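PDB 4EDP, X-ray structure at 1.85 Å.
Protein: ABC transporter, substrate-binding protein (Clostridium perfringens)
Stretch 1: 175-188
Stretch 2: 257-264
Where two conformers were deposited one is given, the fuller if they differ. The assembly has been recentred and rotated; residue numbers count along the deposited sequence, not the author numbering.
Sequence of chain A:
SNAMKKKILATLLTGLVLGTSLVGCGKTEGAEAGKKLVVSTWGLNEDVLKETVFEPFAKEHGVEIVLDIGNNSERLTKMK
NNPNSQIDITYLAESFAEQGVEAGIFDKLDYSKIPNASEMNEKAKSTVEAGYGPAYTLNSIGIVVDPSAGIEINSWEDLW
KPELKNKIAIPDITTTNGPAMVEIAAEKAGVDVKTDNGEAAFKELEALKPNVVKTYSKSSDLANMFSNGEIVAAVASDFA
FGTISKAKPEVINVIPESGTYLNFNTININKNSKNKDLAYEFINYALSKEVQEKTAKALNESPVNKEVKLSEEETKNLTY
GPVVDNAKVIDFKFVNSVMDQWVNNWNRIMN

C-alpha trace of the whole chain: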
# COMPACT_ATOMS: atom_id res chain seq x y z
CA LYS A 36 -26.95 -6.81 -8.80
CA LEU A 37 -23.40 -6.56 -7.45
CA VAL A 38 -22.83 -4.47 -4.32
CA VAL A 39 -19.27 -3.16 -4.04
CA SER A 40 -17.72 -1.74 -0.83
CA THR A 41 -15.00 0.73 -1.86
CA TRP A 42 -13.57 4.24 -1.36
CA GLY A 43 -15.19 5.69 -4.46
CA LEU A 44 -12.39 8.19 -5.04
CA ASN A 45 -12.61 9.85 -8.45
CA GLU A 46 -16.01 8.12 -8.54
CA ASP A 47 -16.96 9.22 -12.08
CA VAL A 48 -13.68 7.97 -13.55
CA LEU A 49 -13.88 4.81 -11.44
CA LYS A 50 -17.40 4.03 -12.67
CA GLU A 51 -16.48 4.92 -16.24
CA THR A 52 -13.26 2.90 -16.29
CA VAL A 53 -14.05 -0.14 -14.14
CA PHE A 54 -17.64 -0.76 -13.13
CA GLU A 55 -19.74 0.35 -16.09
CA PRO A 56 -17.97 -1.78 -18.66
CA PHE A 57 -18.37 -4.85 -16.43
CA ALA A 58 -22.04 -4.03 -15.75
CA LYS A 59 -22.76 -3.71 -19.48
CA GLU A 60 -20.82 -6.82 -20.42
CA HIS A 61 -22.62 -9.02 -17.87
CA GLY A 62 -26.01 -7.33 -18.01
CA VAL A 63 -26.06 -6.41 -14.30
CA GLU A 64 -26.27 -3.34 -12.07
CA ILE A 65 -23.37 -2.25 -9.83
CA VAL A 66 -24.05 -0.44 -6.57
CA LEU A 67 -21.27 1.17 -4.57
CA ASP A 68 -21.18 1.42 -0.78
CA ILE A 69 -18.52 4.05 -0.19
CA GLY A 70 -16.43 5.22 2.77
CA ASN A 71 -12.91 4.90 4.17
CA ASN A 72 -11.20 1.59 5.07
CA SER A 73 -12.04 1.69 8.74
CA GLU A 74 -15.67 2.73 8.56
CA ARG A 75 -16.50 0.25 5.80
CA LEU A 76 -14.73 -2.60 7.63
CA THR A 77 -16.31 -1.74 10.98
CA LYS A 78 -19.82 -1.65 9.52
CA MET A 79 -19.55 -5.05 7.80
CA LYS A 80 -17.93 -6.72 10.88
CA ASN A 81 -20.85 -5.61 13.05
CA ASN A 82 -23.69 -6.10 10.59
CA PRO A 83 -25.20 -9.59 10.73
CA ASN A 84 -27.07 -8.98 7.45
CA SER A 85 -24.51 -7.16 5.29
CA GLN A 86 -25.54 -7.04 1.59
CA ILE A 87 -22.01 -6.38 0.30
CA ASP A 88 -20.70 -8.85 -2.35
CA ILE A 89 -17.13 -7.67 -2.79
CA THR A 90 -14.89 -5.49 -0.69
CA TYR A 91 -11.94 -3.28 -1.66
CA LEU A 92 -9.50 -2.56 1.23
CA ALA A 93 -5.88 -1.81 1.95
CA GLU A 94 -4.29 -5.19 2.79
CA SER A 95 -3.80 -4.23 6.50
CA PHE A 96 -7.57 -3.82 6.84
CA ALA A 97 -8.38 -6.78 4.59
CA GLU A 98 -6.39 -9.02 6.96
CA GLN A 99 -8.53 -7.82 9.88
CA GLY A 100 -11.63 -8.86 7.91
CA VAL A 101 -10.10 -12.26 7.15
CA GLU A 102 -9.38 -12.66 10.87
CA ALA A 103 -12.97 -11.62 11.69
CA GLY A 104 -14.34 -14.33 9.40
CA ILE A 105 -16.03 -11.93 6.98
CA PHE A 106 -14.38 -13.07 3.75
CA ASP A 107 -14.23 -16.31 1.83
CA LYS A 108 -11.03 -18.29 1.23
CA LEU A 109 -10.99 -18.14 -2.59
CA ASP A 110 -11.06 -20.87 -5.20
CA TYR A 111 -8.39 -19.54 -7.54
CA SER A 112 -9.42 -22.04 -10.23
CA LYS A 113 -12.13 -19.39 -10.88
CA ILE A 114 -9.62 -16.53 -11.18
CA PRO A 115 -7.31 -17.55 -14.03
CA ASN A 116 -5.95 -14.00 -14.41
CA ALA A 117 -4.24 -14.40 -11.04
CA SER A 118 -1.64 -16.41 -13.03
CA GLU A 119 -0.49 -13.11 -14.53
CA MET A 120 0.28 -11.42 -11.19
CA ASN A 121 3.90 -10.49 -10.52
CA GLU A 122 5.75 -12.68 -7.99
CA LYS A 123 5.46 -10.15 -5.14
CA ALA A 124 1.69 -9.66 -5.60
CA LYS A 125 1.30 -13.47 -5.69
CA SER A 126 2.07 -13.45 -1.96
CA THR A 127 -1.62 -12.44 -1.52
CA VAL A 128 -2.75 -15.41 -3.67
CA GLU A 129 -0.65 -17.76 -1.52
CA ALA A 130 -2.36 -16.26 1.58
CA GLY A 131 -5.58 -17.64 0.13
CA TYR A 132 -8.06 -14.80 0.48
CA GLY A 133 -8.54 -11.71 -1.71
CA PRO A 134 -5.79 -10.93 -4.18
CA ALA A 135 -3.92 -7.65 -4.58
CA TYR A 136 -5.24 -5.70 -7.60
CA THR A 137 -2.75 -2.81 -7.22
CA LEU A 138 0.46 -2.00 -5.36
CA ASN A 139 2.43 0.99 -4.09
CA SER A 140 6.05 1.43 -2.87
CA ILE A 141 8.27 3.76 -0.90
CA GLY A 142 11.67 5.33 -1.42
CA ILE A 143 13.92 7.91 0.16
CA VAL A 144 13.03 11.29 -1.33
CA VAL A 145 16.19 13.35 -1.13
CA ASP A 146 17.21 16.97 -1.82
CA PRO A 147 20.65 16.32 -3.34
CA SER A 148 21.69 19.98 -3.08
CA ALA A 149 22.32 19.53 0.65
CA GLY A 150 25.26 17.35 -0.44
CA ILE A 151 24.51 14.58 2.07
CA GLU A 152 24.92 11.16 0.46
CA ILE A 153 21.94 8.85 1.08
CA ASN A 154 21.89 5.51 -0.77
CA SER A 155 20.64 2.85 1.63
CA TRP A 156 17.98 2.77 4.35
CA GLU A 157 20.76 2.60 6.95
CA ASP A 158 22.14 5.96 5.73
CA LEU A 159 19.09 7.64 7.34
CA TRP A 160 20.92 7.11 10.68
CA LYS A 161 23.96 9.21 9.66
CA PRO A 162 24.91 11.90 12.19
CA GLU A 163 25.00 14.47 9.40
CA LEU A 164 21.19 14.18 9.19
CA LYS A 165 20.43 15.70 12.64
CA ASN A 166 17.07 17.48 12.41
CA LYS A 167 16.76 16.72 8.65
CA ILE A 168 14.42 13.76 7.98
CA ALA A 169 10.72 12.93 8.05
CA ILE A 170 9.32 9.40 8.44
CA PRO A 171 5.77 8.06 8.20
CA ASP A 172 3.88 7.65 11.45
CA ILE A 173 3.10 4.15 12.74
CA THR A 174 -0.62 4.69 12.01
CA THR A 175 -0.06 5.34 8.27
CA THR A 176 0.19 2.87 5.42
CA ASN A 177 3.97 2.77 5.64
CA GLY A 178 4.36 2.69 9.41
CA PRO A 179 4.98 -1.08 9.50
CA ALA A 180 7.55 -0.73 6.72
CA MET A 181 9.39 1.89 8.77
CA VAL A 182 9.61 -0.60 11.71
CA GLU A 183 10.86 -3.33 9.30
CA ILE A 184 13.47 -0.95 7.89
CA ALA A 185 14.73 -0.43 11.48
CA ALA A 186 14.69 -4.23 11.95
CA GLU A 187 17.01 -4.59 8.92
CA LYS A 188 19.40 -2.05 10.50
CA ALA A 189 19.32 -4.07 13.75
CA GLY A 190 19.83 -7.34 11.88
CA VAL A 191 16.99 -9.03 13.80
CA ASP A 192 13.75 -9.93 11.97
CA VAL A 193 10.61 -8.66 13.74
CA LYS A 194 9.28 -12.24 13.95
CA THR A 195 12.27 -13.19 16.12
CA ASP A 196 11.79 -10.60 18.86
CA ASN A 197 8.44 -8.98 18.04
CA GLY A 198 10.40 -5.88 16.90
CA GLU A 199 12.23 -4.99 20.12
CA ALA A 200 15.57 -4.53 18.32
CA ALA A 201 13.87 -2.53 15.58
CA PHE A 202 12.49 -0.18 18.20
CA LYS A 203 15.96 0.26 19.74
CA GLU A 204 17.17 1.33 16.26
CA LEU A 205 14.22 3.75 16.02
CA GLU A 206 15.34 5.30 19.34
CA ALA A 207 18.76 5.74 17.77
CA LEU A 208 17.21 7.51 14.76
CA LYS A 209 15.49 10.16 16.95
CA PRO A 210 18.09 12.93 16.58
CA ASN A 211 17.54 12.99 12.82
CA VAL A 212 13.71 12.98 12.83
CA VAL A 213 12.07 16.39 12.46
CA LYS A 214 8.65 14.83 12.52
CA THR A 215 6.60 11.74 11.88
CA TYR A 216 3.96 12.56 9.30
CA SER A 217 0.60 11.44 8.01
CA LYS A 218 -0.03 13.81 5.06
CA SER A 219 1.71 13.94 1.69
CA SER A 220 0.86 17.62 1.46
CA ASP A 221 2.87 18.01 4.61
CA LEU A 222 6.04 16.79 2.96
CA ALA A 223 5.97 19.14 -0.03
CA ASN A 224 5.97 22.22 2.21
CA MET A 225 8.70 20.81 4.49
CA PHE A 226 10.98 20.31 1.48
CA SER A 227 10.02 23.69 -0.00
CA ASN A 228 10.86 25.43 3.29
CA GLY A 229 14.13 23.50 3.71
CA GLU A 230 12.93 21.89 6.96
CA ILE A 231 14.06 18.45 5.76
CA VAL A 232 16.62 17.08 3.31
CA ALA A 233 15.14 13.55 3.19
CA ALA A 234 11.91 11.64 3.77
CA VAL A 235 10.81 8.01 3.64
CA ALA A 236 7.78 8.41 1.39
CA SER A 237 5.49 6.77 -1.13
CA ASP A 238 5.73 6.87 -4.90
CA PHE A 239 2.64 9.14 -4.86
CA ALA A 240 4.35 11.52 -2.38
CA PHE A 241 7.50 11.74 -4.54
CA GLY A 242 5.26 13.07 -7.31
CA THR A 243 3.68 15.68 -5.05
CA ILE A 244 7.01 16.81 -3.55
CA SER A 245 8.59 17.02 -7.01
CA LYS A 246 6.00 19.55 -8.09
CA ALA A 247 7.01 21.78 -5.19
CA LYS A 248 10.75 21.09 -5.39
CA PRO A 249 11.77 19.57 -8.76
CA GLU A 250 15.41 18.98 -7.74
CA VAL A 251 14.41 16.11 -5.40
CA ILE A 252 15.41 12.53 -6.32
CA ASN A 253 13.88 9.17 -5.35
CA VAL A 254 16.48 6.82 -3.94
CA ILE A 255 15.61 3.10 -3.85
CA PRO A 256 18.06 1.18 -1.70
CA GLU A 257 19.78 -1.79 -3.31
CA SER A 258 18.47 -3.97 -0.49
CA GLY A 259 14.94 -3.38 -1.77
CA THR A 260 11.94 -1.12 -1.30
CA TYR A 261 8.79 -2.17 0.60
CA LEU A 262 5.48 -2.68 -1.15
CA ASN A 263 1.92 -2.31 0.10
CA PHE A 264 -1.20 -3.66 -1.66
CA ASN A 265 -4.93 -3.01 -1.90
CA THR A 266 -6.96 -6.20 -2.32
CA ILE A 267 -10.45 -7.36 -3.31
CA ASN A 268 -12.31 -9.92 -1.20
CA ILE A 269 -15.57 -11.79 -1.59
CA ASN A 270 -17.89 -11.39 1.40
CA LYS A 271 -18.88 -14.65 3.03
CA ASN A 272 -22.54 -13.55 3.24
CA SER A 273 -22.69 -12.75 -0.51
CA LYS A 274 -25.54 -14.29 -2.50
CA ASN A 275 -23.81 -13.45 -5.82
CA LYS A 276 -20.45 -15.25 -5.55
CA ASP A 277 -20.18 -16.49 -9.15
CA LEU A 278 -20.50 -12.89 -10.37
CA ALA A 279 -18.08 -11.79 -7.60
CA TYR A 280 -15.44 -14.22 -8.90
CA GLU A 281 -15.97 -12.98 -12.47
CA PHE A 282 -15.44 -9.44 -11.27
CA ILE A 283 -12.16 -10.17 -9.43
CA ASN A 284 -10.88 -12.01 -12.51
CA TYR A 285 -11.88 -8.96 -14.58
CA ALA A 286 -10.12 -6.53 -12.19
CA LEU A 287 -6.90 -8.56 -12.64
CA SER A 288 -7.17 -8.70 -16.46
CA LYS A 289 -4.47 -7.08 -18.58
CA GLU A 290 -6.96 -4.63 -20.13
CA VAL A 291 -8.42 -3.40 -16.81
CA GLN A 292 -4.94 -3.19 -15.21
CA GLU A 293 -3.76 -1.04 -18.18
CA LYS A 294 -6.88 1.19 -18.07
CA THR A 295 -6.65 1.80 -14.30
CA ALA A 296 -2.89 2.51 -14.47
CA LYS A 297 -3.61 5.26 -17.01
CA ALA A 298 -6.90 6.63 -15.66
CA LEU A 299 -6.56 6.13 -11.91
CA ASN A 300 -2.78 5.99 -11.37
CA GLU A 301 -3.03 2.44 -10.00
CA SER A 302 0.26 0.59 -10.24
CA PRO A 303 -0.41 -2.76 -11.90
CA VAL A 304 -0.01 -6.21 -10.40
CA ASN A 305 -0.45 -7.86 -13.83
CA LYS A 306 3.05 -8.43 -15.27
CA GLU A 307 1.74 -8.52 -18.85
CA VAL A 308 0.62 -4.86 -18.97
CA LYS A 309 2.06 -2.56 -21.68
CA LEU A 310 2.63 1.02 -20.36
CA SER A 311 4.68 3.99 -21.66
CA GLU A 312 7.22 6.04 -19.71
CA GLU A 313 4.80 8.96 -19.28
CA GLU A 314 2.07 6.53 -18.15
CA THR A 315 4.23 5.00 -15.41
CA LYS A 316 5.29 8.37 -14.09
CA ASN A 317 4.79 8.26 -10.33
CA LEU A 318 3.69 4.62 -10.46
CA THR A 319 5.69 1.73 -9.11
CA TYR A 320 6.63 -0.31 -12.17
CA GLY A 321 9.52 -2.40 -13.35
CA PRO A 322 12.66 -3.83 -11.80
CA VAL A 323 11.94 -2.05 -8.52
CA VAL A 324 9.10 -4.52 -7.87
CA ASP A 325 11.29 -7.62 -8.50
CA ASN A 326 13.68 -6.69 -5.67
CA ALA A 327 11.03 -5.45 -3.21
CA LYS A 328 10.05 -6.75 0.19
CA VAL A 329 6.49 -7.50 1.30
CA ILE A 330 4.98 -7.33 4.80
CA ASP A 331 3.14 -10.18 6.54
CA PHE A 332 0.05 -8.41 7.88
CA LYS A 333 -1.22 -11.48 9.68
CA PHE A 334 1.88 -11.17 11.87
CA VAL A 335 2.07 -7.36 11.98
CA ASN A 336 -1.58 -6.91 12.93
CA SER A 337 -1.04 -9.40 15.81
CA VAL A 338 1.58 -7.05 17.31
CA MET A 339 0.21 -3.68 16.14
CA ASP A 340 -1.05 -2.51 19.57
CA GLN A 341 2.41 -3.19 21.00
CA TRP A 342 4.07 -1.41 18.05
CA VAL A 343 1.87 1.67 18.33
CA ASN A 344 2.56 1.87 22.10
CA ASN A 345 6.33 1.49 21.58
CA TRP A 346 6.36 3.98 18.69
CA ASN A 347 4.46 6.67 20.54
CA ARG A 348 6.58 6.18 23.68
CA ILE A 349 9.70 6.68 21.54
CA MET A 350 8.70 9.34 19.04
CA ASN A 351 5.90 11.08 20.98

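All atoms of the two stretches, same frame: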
# COMPACT_ATOMS: atom_id res chain seq x y z
N THR A 175 0.09 5.13 9.71
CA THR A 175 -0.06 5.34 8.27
C THR A 175 0.25 4.06 7.53
O THR A 175 0.78 3.11 8.10
CB THR A 175 0.92 6.41 7.74
OG1 THR A 175 2.26 5.92 7.84
CG2 THR A 175 0.77 7.74 8.52
N THR A 176 -0.06 4.05 6.24
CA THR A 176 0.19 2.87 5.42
C THR A 176 1.58 2.29 5.55
O THR A 176 1.74 1.07 5.66
CB THR A 176 -0.04 3.20 3.95
OG1 THR A 176 -1.38 3.68 3.80
CG2 THR A 176 0.19 1.97 3.06
N ASN A 177 2.57 3.17 5.59
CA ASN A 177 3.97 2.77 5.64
C ASN A 177 4.63 2.73 6.99
O ASN A 177 5.85 2.57 7.09
CB ASN A 177 4.74 3.61 4.63
CG ASN A 177 4.29 3.29 3.22
OD1 ASN A 177 4.38 2.15 2.80
ND2 ASN A 177 3.73 4.27 2.53
N GLY A 178 3.82 2.79 8.05
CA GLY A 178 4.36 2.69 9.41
C GLY A 178 5.04 1.35 9.65
O GLY A 178 6.17 1.30 10.13
N PRO A 179 4.36 0.24 9.32
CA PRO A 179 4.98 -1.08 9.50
C PRO A 179 6.29 -1.21 8.74
O PRO A 179 7.25 -1.76 9.26
CB PRO A 179 3.91 -2.03 8.97
CG PRO A 179 2.63 -1.34 9.33
CD PRO A 179 2.90 0.13 9.11
N ALA A 180 6.33 -0.70 7.51
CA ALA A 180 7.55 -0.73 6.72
C ALA A 180 8.69 -0.01 7.45
O ALA A 180 9.82 -0.49 7.45
CB ALA A 180 7.32 -0.10 5.32
N MET A 181 8.38 1.12 8.07
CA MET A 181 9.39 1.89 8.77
C MET A 181 9.99 1.04 9.94
O MET A 181 11.20 1.07 10.18
CB MET A 181 8.81 3.24 9.22
CG MET A 181 9.85 4.21 9.62
SD MET A 181 10.87 4.70 8.20
CE MET A 181 12.41 4.91 9.10
N VAL A 182 9.15 0.28 10.63
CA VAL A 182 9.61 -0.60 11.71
C VAL A 182 10.49 -1.72 11.09
O VAL A 182 11.53 -2.09 11.66
CB VAL A 182 8.44 -1.21 12.52
CG1 VAL A 182 8.94 -2.22 13.54
CG2 VAL A 182 7.62 -0.11 13.21
N GLU A 183 10.08 -2.26 9.95
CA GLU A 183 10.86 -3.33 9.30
C GLU A 183 12.20 -2.83 8.77
O GLU A 183 13.21 -3.57 8.79
CB GLU A 183 10.03 -4.12 8.27
CG GLU A 183 8.86 -4.85 8.94
CD GLU A 183 8.34 -6.07 8.21
OE1 GLU A 183 8.92 -6.47 7.18
OE2 GLU A 183 7.36 -6.69 8.73
N ILE A 184 12.23 -1.58 8.32
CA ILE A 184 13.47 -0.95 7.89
C ILE A 184 14.44 -0.89 9.08
O ILE A 184 15.62 -1.23 8.95
CB ILE A 184 13.18 0.47 7.33
CG1 ILE A 184 12.57 0.36 5.92
CG2 ILE A 184 14.49 1.28 7.31
CD1 ILE A 184 11.93 1.65 5.42
N ALA A 185 13.94 -0.50 10.25
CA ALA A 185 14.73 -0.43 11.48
C ALA A 185 15.19 -1.83 11.88
O ALA A 185 16.33 -2.00 12.35
CB ALA A 185 13.92 0.23 12.60
N ALA A 186 14.33 -2.83 11.68
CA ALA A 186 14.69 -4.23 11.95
C ALA A 186 15.87 -4.66 11.07
O ALA A 186 16.74 -5.41 11.54
CB ALA A 186 13.51 -5.17 11.72
N GLU A 187 15.89 -4.24 9.81
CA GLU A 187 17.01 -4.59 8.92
C GLU A 187 18.31 -4.02 9.47
O GLU A 187 19.32 -4.70 9.48
CB GLU A 187 16.84 -4.04 7.50
CG GLU A 187 15.63 -4.50 6.73
CD GLU A 187 15.76 -4.14 5.23
OE1 GLU A 187 16.77 -4.55 4.61
OE2 GLU A 187 14.85 -3.45 4.70
N LYS A 188 18.27 -2.76 9.90
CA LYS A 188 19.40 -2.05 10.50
C LYS A 188 19.89 -2.83 11.72
O LYS A 188 21.09 -3.06 11.89
CB LYS A 188 18.93 -0.65 10.90
CG LYS A 188 19.92 0.30 11.65
CD LYS A 188 20.99 0.87 10.77
CE LYS A 188 21.77 1.96 11.50
NZ LYS A 188 22.27 1.52 12.81
N GLU A 257 19.48 -0.54 -2.63
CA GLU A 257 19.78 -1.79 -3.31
C GLU A 257 19.20 -3.00 -2.59
O GLU A 257 18.93 -4.04 -3.21
CB GLU A 257 21.30 -1.95 -3.45
CG GLU A 257 21.88 -1.05 -4.52
CD GLU A 257 23.27 -1.47 -4.97
OE1 GLU A 257 23.90 -2.29 -4.26
OE2 GLU A 257 23.72 -0.98 -6.03
N SER A 258 18.99 -2.87 -1.29
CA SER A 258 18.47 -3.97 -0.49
C SER A 258 17.01 -4.24 -0.81
O SER A 258 16.49 -5.33 -0.53
CB SER A 258 18.69 -3.69 1.00
OG SER A 258 17.91 -2.58 1.42
N GLY A 259 16.32 -3.23 -1.36
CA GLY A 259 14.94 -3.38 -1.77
C GLY A 259 13.99 -2.43 -1.07
O GLY A 259 14.19 -2.09 0.09
N THR A 260 13.02 -1.94 -1.83
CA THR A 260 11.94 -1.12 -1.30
C THR A 260 10.91 -2.06 -0.64
O THR A 260 11.10 -3.29 -0.60
CB THR A 260 11.19 -0.36 -2.43
OG1 THR A 260 10.22 0.54 -1.85
CG2 THR A 260 10.47 -1.30 -3.33
N TYR A 261 9.89 -1.45 -0.02
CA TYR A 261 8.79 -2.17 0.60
C TYR A 261 7.51 -1.83 -0.16
O TYR A 261 7.26 -0.67 -0.49
CB TYR A 261 8.61 -1.78 2.07
CG TYR A 261 9.66 -2.39 2.97
CD1 TYR A 261 10.93 -1.85 3.04
CD2 TYR A 261 9.36 -3.50 3.75
CE1 TYR A 261 11.90 -2.42 3.85
CE2 TYR A 261 10.32 -4.08 4.57
CZ TYR A 261 11.58 -3.53 4.62
OH TYR A 261 12.54 -4.08 5.42
N LEU A 262 6.73 -2.86 -0.47
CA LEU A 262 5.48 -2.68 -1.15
C LEU A 262 4.31 -2.76 -0.19
O LEU A 262 4.41 -3.33 0.90
CB LEU A 262 5.25 -3.81 -2.17
CG LEU A 262 6.36 -4.06 -3.19
CD1 LEU A 262 5.98 -5.23 -4.11
CD2 LEU A 262 6.67 -2.79 -3.95
N ASN A 263 3.20 -2.14 -0.60
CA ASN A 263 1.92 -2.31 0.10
C ASN A 263 0.90 -2.56 -1.02
O ASN A 263 1.11 -2.15 -2.17
CB ASN A 263 1.55 -1.18 1.04
CG ASN A 263 1.34 0.13 0.36
OD1 ASN A 263 0.25 0.41 -0.16
ND2 ASN A 263 2.36 0.98 0.41
N PHE A 264 -0.17 -3.29 -0.69
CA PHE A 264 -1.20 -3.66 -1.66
C PHE A 264 -2.60 -3.27 -1.21
O PHE A 264 -2.85 -3.13 -0.01
CB PHE A 264 -1.24 -5.20 -1.78
CG PHE A 264 0.09 -5.84 -2.16
CD1 PHE A 264 0.60 -5.71 -3.43
CD2 PHE A 264 0.79 -6.59 -1.24
CE1 PHE A 264 1.81 -6.29 -3.79
CE2 PHE A 264 2.01 -7.17 -1.60
CZ PHE A 264 2.52 -7.00 -2.87
O HOH W 1 5.16 0.18 1.30
O HOH W 2 15.51 -3.47 2.06

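The most unusual feature of this contact is a very short hydrogen bond: the phenol OH of Tyr 261 donates to the carboxylate OE2 of Glu 187 across only 2.5 Å. An acidic hydroxyl facing a carboxylate oxygen suits so close an approach, and Glu 187 OE2 lies at the edge of the tyrosine ring, near its plane, where a phenol hydroxyl bonds best.

Tyr 261 dominates the rest of the interface as well, with more of its surface covered by the other stretch than any other residue here. The contact buries 387 Å² in all, with Tyr 261, Asn 263, Ala 180 and Ile 184 buried. The CA-to-CB bond of Tyr 261 points toward the helix that begins at Gly 178, and with chi1 in the m well its side chain runs along that helix, meeting Ala 180, Glu 183, Ile 184 and Glu 187. Ala 180, Glu 183 or Ile 184, and Glu 187 follow one another about a helical turn apart, so they share one side of the helix. Ala 180 CB sits 3.9 Å from Tyr 261 CB, and its single methyl lets the backbones come close, with CA atoms 6.4 Å apart. Farther along, Ile 184 CG1 packs 3.5 Å from Tyr 261 CE1, while Glu 183 CB lies 3.7 Å from Tyr 261 CE2, so that even this acidic residue offers aliphatic carbon to the ring. Tyrosine fits because its aromatic body lies against carbon and its hydroxyl reaches the carboxylate beyond.

Water extends the polar contact at this end. Water 2 donates to Glu 187 OE2 (2.7 Å) and to the carbonyl O of Gly 259 (2.7 Å) and accepts from Ser 258 OG (2.6 Å), linking residues that do not bond directly. Glycine suits position 259 because its phi/psi of 120/142° would jam a CB against the preceding carbonyl.

At the other end, before the helix, Asn 177 meets Asn 263. The CA-to-CB bond of Asn 177 points sideways, but the end of its side chain comes nearer, placing OD1 3.3 Å from Asn 263 ND2. Water 1 joins the pair: it donates to Asn 177 OD1 at 2.6 Å, accepts from Asn 263 ND2 at 3.0 Å, and makes a weak bond to Tyr 261 O at 2.9 Å. An amide carries both donor and acceptor, which lets Asn 263 serve this water through ND2 while its OD1 is bonded elsewhere in the structure. Thr 176 closes this end with its methyl, CG2 resting 3.5 Å from Asn 263 CG. Leu 262 and Phe 264 alternate with these residues and point away.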